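Long-range contacts in tudor and KH domain-containing protein homolog (PDB 5YGB), which takes part in piRNA metabolism and probably recruits Piwi proteins to the piRNA biogenesis machinery, its Tudor domain binding the N-terminus of Piwi: residues M33-T38 and E69-R73; F18-L22 and Y94-G99; N130-T134 and G213-L218. The protein carries 1 engineered substitution. All blocks are in the same frame, centred on the assembly; numbering follows the deposited sequence.

In the fold
Interactions 1 and 2 hold neighbouring parts of the extended Tudor domain. Interaction 1, partly buried, lays helix 25-41 against strand 70-81 of the Tudor sheet; interaction 2, buried and close to the centre of the chain, joins strand 17-22 of the other, mixed sheet to the turn after strand 89-95. They touch through R73 and D97, and through Y72 with F95 and Y98. Interaction 1 relies on methionines and a threonine hydroxyl, interaction 2 on a tryptophan over a glycine and a glutamine amide; one nearly straight hydrogen bond crosses each. Interaction 3 stands apart, its centre about 24 Å from that of interaction 2: a surface pairing of short strands, held by backbone bonds, with exposed side chains packed alongside.

Interaction 1 (M33-T38 and E69-R73); sequences MVQEMT and EKWYR
T38 ties the helix to the strand through its hydroxyl, which works in two directions. OG1 accepts the backbone N-H of W71 at 3.0 Å, with a nearly straight N-H...O angle of 171°, and donates to V34 O, one turn back, at 2.8 Å. With OG1 beside its own backbone N, the hydroxyl can reach that carbonyl, which T38 N and T38 OG1 approach from opposite faces; donating to V34 O probably steadies the hydroxyl as acceptor for W71 N. A threonine suits the spot because its methyl, CG2, still faces the strand near E69 O.

One turn earlier, V34 sets both methyls against Y72 CE1, meeting the ring obliquely, with V34 CG1 4.0 Å from that atom. The Y72 hydroxyl turns elsewhere, to D68. This is a helix laid across one end of the Tudor sheet, the segments' directions 115° apart, and two methionines pack between them, toward R73. M37 puts SD 3.7 Å from R73 CG, and the bend at its last torsion swings CE to 3.6 Å from Y72 C. Its CB meets W71 CB, and the W71 ring continues inward against A62 and V64.

The guanidinium nitrogens of R73 have polar partners: D97 in a salt bridge, which probably balances the buried charge, and the carbonyls of F116 and L119. M33 runs out extended, CG opposite the backbone N (chi1 -175°), then folds at chi3. This brings CE to 3.3 Å from R73 NE, over one face of the guanidinium, the two side chains crossing at about a right angle. A flexible, polarisable thioether is well suited to lie against a flat cation.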
# COMPACT_ATOMS: atom_id res chain seq x y z
N MET A 33 -0.25 -14.17 -8.76
CA MET A 33 -0.23 -13.14 -9.78
C MET A 33 1.11 -12.42 -9.84
O MET A 33 1.61 -12.11 -10.93
CB MET A 33 -1.36 -12.14 -9.53
CG MET A 33 -1.47 -11.08 -10.64
SD MET A 33 -2.66 -9.79 -10.27
CE MET A 33 -1.84 -8.99 -8.91
N VAL A 34 1.69 -12.13 -8.68
CA VAL A 34 3.00 -11.49 -8.69
C VAL A 34 4.01 -12.41 -9.39
O VAL A 34 4.79 -11.96 -10.23
CB VAL A 34 3.49 -11.13 -7.27
CG1 VAL A 34 4.89 -10.57 -7.33
CG2 VAL A 34 2.55 -10.12 -6.65
N GLN A 35 3.99 -13.70 -9.08
CA GLN A 35 4.87 -14.64 -9.77
C GLN A 35 4.62 -14.65 -11.28
O GLN A 35 5.57 -14.59 -12.08
CB GLN A 35 4.68 -16.05 -9.20
CG GLN A 35 5.66 -17.07 -9.76
CD GLN A 35 5.29 -18.49 -9.39
OE1 GLN A 35 4.53 -18.72 -8.45
NE2 GLN A 35 5.83 -19.46 -10.13
N GLU A 36 3.36 -14.69 -11.69
CA GLU A 36 3.06 -14.80 -13.11
C GLU A 36 3.40 -13.51 -13.85
O GLU A 36 3.95 -13.55 -14.96
CB GLU A 36 1.60 -15.16 -13.34
CG GLU A 36 1.30 -15.30 -14.81
CD GLU A 36 -0.14 -15.68 -15.12
OE1 GLU A 36 -0.95 -15.85 -14.18
OE2 GLU A 36 -0.45 -15.81 -16.32
N MET A 37 3.07 -12.36 -13.26
CA MET A 37 3.40 -11.08 -13.90
C MET A 37 4.92 -10.95 -14.04
O MET A 37 5.42 -10.48 -15.07
CB MET A 37 2.83 -9.90 -13.10
CG MET A 37 1.35 -9.71 -13.33
SD MET A 37 0.60 -8.31 -12.48
CE MET A 37 1.62 -6.95 -13.07
N THR A 38 5.64 -11.39 -13.01
CA THR A 38 7.09 -11.23 -12.99
C THR A 38 7.73 -12.10 -14.07
O THR A 38 8.62 -11.64 -14.80
CB THR A 38 7.66 -11.58 -11.62
OG1 THR A 38 7.18 -10.59 -10.69
CG2 THR A 38 9.18 -11.55 -11.63
N GLU A 69 12.99 -6.58 -8.19
CA GLU A 69 12.90 -7.03 -9.58
C GLU A 69 11.59 -7.76 -9.90
O GLU A 69 11.53 -8.56 -10.84
CB GLU A 69 14.09 -7.93 -9.93
CG GLU A 69 15.44 -7.22 -9.94
CD GLU A 69 16.61 -8.19 -9.84
OE1 GLU A 69 16.51 -9.31 -10.39
OE2 GLU A 69 17.63 -7.84 -9.20
N LYS A 70 10.54 -7.49 -9.14
CA LYS A 70 9.25 -8.10 -9.42
C LYS A 70 8.33 -7.10 -10.11
O LYS A 70 8.55 -5.89 -10.02
CB LYS A 70 8.60 -8.64 -8.14
CG LYS A 70 9.43 -9.74 -7.47
CD LYS A 70 8.87 -10.15 -6.12
CE LYS A 70 9.57 -11.40 -5.58
NZ LYS A 70 9.38 -12.59 -6.46
N TRP A 71 7.32 -7.61 -10.81
CA TRP A 71 6.37 -6.77 -11.54
C TRP A 71 5.05 -6.69 -10.80
O TRP A 71 4.51 -7.71 -10.37
CB TRP A 71 6.16 -7.30 -12.96
CG TRP A 71 7.31 -7.01 -13.87
CD1 TRP A 71 8.49 -7.70 -13.96
CD2 TRP A 71 7.40 -5.94 -14.82
NE1 TRP A 71 9.30 -7.13 -14.91
CE2 TRP A 71 8.66 -6.05 -15.45
CE3 TRP A 71 6.54 -4.91 -15.20
CZ2 TRP A 71 9.08 -5.17 -16.44
CZ3 TRP A 71 6.95 -4.03 -16.19
CH2 TRP A 71 8.22 -4.16 -16.80
N TYR A 72 4.55 -5.47 -10.68
CA TYR A 72 3.38 -5.16 -9.87
C TYR A 72 2.33 -4.39 -10.65
O TYR A 72 2.65 -3.65 -11.58
CB TYR A 72 3.81 -4.34 -8.65
CG TYR A 72 4.67 -5.15 -7.70
CD1 TYR A 72 4.09 -6.06 -6.83
CD2 TYR A 72 6.05 -5.02 -7.69
CE1 TYR A 72 4.86 -6.82 -5.96
CE2 TYR A 72 6.83 -5.76 -6.82
CZ TYR A 72 6.23 -6.66 -5.96
OH TYR A 72 6.98 -7.42 -5.09
N ARG A 73 1.07 -4.54 -10.23
CA ARG A 73 0.01 -3.66 -10.72
C ARG A 73 0.13 -2.29 -10.08
O ARG A 73 0.31 -2.17 -8.86
CB ARG A 73 -1.37 -4.26 -10.43
CG ARG A 73 -1.59 -5.65 -11.04
CD ARG A 73 -3.04 -6.09 -11.01
NE ARG A 73 -3.55 -6.23 -9.65
CZ ARG A 73 -4.80 -6.58 -9.37
NH1 ARG A 73 -5.66 -6.82 -10.37
NH2 ARG A 73 -5.21 -6.69 -8.11

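Interaction 2 (F18-L22 and Y94-G99); sequences FWVQL and YFVDYG
W19 lays one face of its indole over G99: G99 CA sits 3.5 Å from the centroid of the five-membered ring, 10° off its normal, a CH-pi contact, and G99 O lies over the same ring system. Any side chain at G99 would drive its CB into the indole, and the backbone angles there also call for glycine. The Y94 ring meets W19 obliquely, its plane turned by 46°, and Y94 OH comes to 3.2 Å from W19 NE1.

Here a strand of the mixed sheet faces the turn that leaves strand 89-95 of the Tudor sheet, so the contact bridges the two sheets of the extended Tudor domain. A leucine in place of W19 would probably open a gap above G99 and leave Y94 without its aromatic neighbour.

Two residues along, Q21 reaches out with its chain extended beyond CG and gives NE2 to D97 O at 2.8 Å (171°), the acceptor lying in the plane of the amide. The same NE2 stands 3.3 Å above one face of the Y98 ring, toward its rim, so a long, flat amide suits this buried place. Y98 O is itself bonded to S10 OG, on strand 5-12.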
# COMPACT_ATOMS: atom_id res chain seq x y z
N PHE A 18 -1.58 3.45 6.88
CA PHE A 18 -0.93 2.21 6.49
C PHE A 18 -1.90 1.40 5.64
O PHE A 18 -3.06 1.77 5.49
CB PHE A 18 -0.44 1.41 7.72
CG PHE A 18 -1.53 1.00 8.68
CD1 PHE A 18 -1.92 1.83 9.72
CD2 PHE A 18 -2.16 -0.23 8.54
CE1 PHE A 18 -2.92 1.44 10.59
CE2 PHE A 18 -3.15 -0.62 9.42
CZ PHE A 18 -3.52 0.22 10.45
N TRP A 19 -1.42 0.28 5.09
CA TRP A 19 -2.22 -0.52 4.17
C TRP A 19 -2.25 -1.97 4.62
O TRP A 19 -1.24 -2.52 5.07
CB TRP A 19 -1.66 -0.42 2.74
CG TRP A 19 -1.86 0.93 2.10
CD1 TRP A 19 -2.84 1.26 1.21
CD2 TRP A 19 -1.06 2.10 2.29
NE1 TRP A 19 -2.71 2.59 0.84
CE2 TRP A 19 -1.62 3.12 1.48
CE3 TRP A 19 0.07 2.40 3.05
CZ2 TRP A 19 -1.09 4.42 1.44
CZ3 TRP A 19 0.60 3.70 3.00
CH2 TRP A 19 0.01 4.68 2.19
N VAL A 20 -3.42 -2.58 4.49
CA VAL A 20 -3.57 -4.00 4.81
C VAL A 20 -4.08 -4.81 3.62
O VAL A 20 -4.77 -4.28 2.72
CB VAL A 20 -4.51 -4.24 6.02
CG1 VAL A 20 -4.04 -3.46 7.23
CG2 VAL A 20 -5.93 -3.85 5.68
N GLN A 21 -3.72 -6.08 3.63
CA GLN A 21 -4.17 -7.08 2.67
C GLN A 21 -4.91 -8.16 3.44
O GLN A 21 -4.49 -8.53 4.53
CB GLN A 21 -2.98 -7.72 1.96
CG GLN A 21 -2.08 -6.75 1.19
CD GLN A 21 -0.76 -7.38 0.83
OE1 GLN A 21 -0.26 -8.25 1.55
NE2 GLN A 21 -0.17 -6.95 -0.28
N LEU A 22 -5.97 -8.70 2.85
CA LEU A 22 -6.68 -9.82 3.46
C LEU A 22 -5.96 -11.14 3.20
O LEU A 22 -5.57 -11.42 2.06
CB LEU A 22 -8.10 -9.93 2.91
CG LEU A 22 -9.03 -8.77 3.20
CD1 LEU A 22 -10.37 -9.05 2.56
CD2 LEU A 22 -9.18 -8.62 4.68
N TYR A 94 1.11 4.41 -7.74
CA TYR A 94 0.56 3.83 -6.52
C TYR A 94 0.41 2.33 -6.74
O TYR A 94 -0.28 1.90 -7.68
CB TYR A 94 -0.77 4.50 -6.16
CG TYR A 94 -1.55 3.77 -5.09
CD1 TYR A 94 -1.09 3.75 -3.78
CD2 TYR A 94 -2.73 3.10 -5.38
CE1 TYR A 94 -1.78 3.07 -2.79
CE2 TYR A 94 -3.43 2.43 -4.40
CZ TYR A 94 -2.94 2.41 -3.11
OH TYR A 94 -3.63 1.70 -2.14
N PHE A 95 1.07 1.51 -5.92
CA PHE A 95 1.05 0.06 -6.11
C PHE A 95 -0.21 -0.51 -5.46
O PHE A 95 -0.27 -0.70 -4.25
CB PHE A 95 2.36 -0.55 -5.57
CG PHE A 95 3.54 -0.24 -6.45
CD1 PHE A 95 4.16 0.99 -6.39
CD2 PHE A 95 3.96 -1.15 -7.40
CE1 PHE A 95 5.23 1.28 -7.23
CE2 PHE A 95 5.02 -0.86 -8.24
CZ PHE A 95 5.65 0.35 -8.15
N VAL A 96 -1.22 -0.78 -6.28
CA VAL A 96 -2.59 -0.98 -5.82
C VAL A 96 -2.76 -2.22 -4.93
O VAL A 96 -3.71 -2.28 -4.15
CB VAL A 96 -3.58 -1.08 -7.02
CG1 VAL A 96 -3.56 0.20 -7.84
CG2 VAL A 96 -3.29 -2.29 -7.90
N ASP A 97 -1.86 -3.19 -5.02
CA ASP A 97 -1.99 -4.39 -4.20
C ASP A 97 -1.22 -4.31 -2.89
O ASP A 97 -1.43 -5.15 -2.03
CB ASP A 97 -1.56 -5.62 -5.00
CG ASP A 97 -2.48 -5.89 -6.15
OD1 ASP A 97 -3.72 -5.82 -5.94
OD2 ASP A 97 -1.98 -6.15 -7.27
N TYR A 98 -0.36 -3.30 -2.73
CA TYR A 98 0.52 -3.22 -1.55
C TYR A 98 0.42 -1.91 -0.78
O TYR A 98 0.53 -1.91 0.45
CB TYR A 98 1.97 -3.46 -1.97
CG TYR A 98 2.23 -4.90 -2.34
CD1 TYR A 98 1.89 -5.40 -3.60
CD2 TYR A 98 2.76 -5.78 -1.42
CE1 TYR A 98 2.10 -6.72 -3.92
CE2 TYR A 98 2.98 -7.09 -1.73
CZ TYR A 98 2.64 -7.57 -2.97
OH TYR A 98 2.87 -8.89 -3.26
N GLY A 99 0.23 -0.80 -1.47
CA GLY A 99 0.07 0.49 -0.81
C GLY A 99 1.22 1.46 -0.99
O GLY A 99 1.06 2.66 -0.74

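Interaction 3 (N130-T134 and G213-L218); sequences NVKST and GFALPL
K132 and L216 form the backbone bond pair that joins these segments: K132 N to L216 O and L216 N to K132 O, each 2.9 Å. The second is almost straight (179°), the first more bent (153°). Together they make one antiparallel hydrogen-bonded pair in a very short two-stranded sheet. A weaker C-H...O contact adds to it, V131 CA lying 3.3 Å from L216 O.

Apolar packing adds to this. K132 and L216 point to the same face, where the lysine's CG, placed between its backbone N and carbonyl carbon (chi1 65°), comes 4.0 Å from L216 CB; a long aliphatic stem lets it pack there at an exposed site. L216 CD1 reaches over to T134 CA. Separately, V131 CB meets A215 CB at 4.1 Å, alanine's single methyl lying close to the branched carbon of the valine. T134 CG2 packs instead against the backbone of G213-A215, 3.5 Å from A215 N.

G213, with its positive phi, closes helix 205-211 in a Schellman motif and turns the chain into the pairing. That helix packs against the pairing, A206 touching V131 and M209 touching A215; W142 lies against both V131 and A215, and F214 O accepts from S146 of helix 144-154.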
# COMPACT_ATOMS: atom_id res chain seq x y z
N ASN A 130 -8.22 5.01 17.76
CA ASN A 130 -8.09 5.36 19.19
C ASN A 130 -6.68 5.74 19.64
O ASN A 130 -6.37 5.65 20.83
CB ASN A 130 -8.62 4.21 20.05
CG ASN A 130 -10.07 3.86 19.74
OD1 ASN A 130 -10.92 4.75 19.64
ND2 ASN A 130 -10.35 2.58 19.57
N VAL A 131 -5.85 6.19 18.71
CA VAL A 131 -4.53 6.73 19.05
C VAL A 131 -4.26 8.07 18.38
O VAL A 131 -4.83 8.41 17.34
CB VAL A 131 -3.38 5.77 18.66
CG1 VAL A 131 -3.53 4.42 19.32
CG2 VAL A 131 -3.28 5.63 17.14
N LYS A 132 -3.36 8.83 18.99
CA LYS A 132 -2.82 10.03 18.36
C LYS A 132 -1.36 10.18 18.75
O LYS A 132 -0.87 9.50 19.65
CB LYS A 132 -3.61 11.28 18.76
CG LYS A 132 -3.50 11.63 20.22
CD LYS A 132 -4.30 12.88 20.53
CE LYS A 132 -4.08 13.31 21.97
NZ LYS A 132 -4.85 14.54 22.30
N SER A 133 -0.66 11.05 18.04
CA SER A 133 0.77 11.25 18.26
C SER A 133 1.08 11.80 19.65
O SER A 133 0.27 12.51 20.25
CB SER A 133 1.32 12.20 17.20
OG SER A 133 2.70 12.43 17.41
N THR A 134 2.25 11.44 20.17
CA THR A 134 2.73 11.93 21.46
C THR A 134 3.18 13.39 21.39
O THR A 134 3.22 14.08 22.41
CB THR A 134 3.90 11.09 21.98
OG1 THR A 134 4.91 11.01 20.96
CG2 THR A 134 3.45 9.70 22.38
N GLY A 213 4.41 4.29 25.65
CA GLY A 213 4.84 5.67 25.44
C GLY A 213 5.03 6.12 24.01
O GLY A 213 5.63 7.17 23.77
N PHE A 214 4.49 5.36 23.06
CA PHE A 214 4.63 5.69 21.64
C PHE A 214 3.40 6.36 21.04
O PHE A 214 3.42 6.82 19.89
CB PHE A 214 4.95 4.42 20.84
CG PHE A 214 6.25 3.79 21.20
CD1 PHE A 214 7.44 4.28 20.67
CD2 PHE A 214 6.29 2.72 22.07
CE1 PHE A 214 8.64 3.69 21.01
CE2 PHE A 214 7.50 2.14 22.42
CZ PHE A 214 8.67 2.62 21.88
N ALA A 215 2.32 6.39 21.81
CA ALA A 215 1.09 7.04 21.37
C ALA A 215 0.30 7.52 22.57
O ALA A 215 0.57 7.11 23.70
CB ALA A 215 0.24 6.09 20.53
N LEU A 216 -0.67 8.40 22.32
CA LEU A 216 -1.61 8.83 23.35
C LEU A 216 -3.02 8.36 22.99
O LEU A 216 -3.33 8.19 21.81
CB LEU A 216 -1.58 10.35 23.51
CG LEU A 216 -0.26 10.98 23.93
CD1 LEU A 216 -0.34 12.49 23.84
CD2 LEU A 216 0.11 10.56 25.35
N PRO A 217 -3.88 8.15 23.99
CA PRO A 217 -5.27 7.81 23.67
C PRO A 217 -6.03 9.00 23.08
O PRO A 217 -5.56 10.14 23.15
CB PRO A 217 -5.85 7.40 25.03
CG PRO A 217 -5.00 8.09 26.03
CD PRO A 217 -3.62 8.16 25.44
N LEU A 218 -7.21 8.70 22.51
CA LEU A 218 -8.10 9.66 21.86
C LEU A 218 -7.54 10.12 20.52
O LEU A 218 -7.90 9.58 19.47
CB LEU A 218 -8.39 10.88 22.76
CG LEU A 218 -8.66 10.73 24.27
CD1 LEU A 218 -9.32 12.00 24.81
CD2 LEU A 218 -9.51 9.51 24.59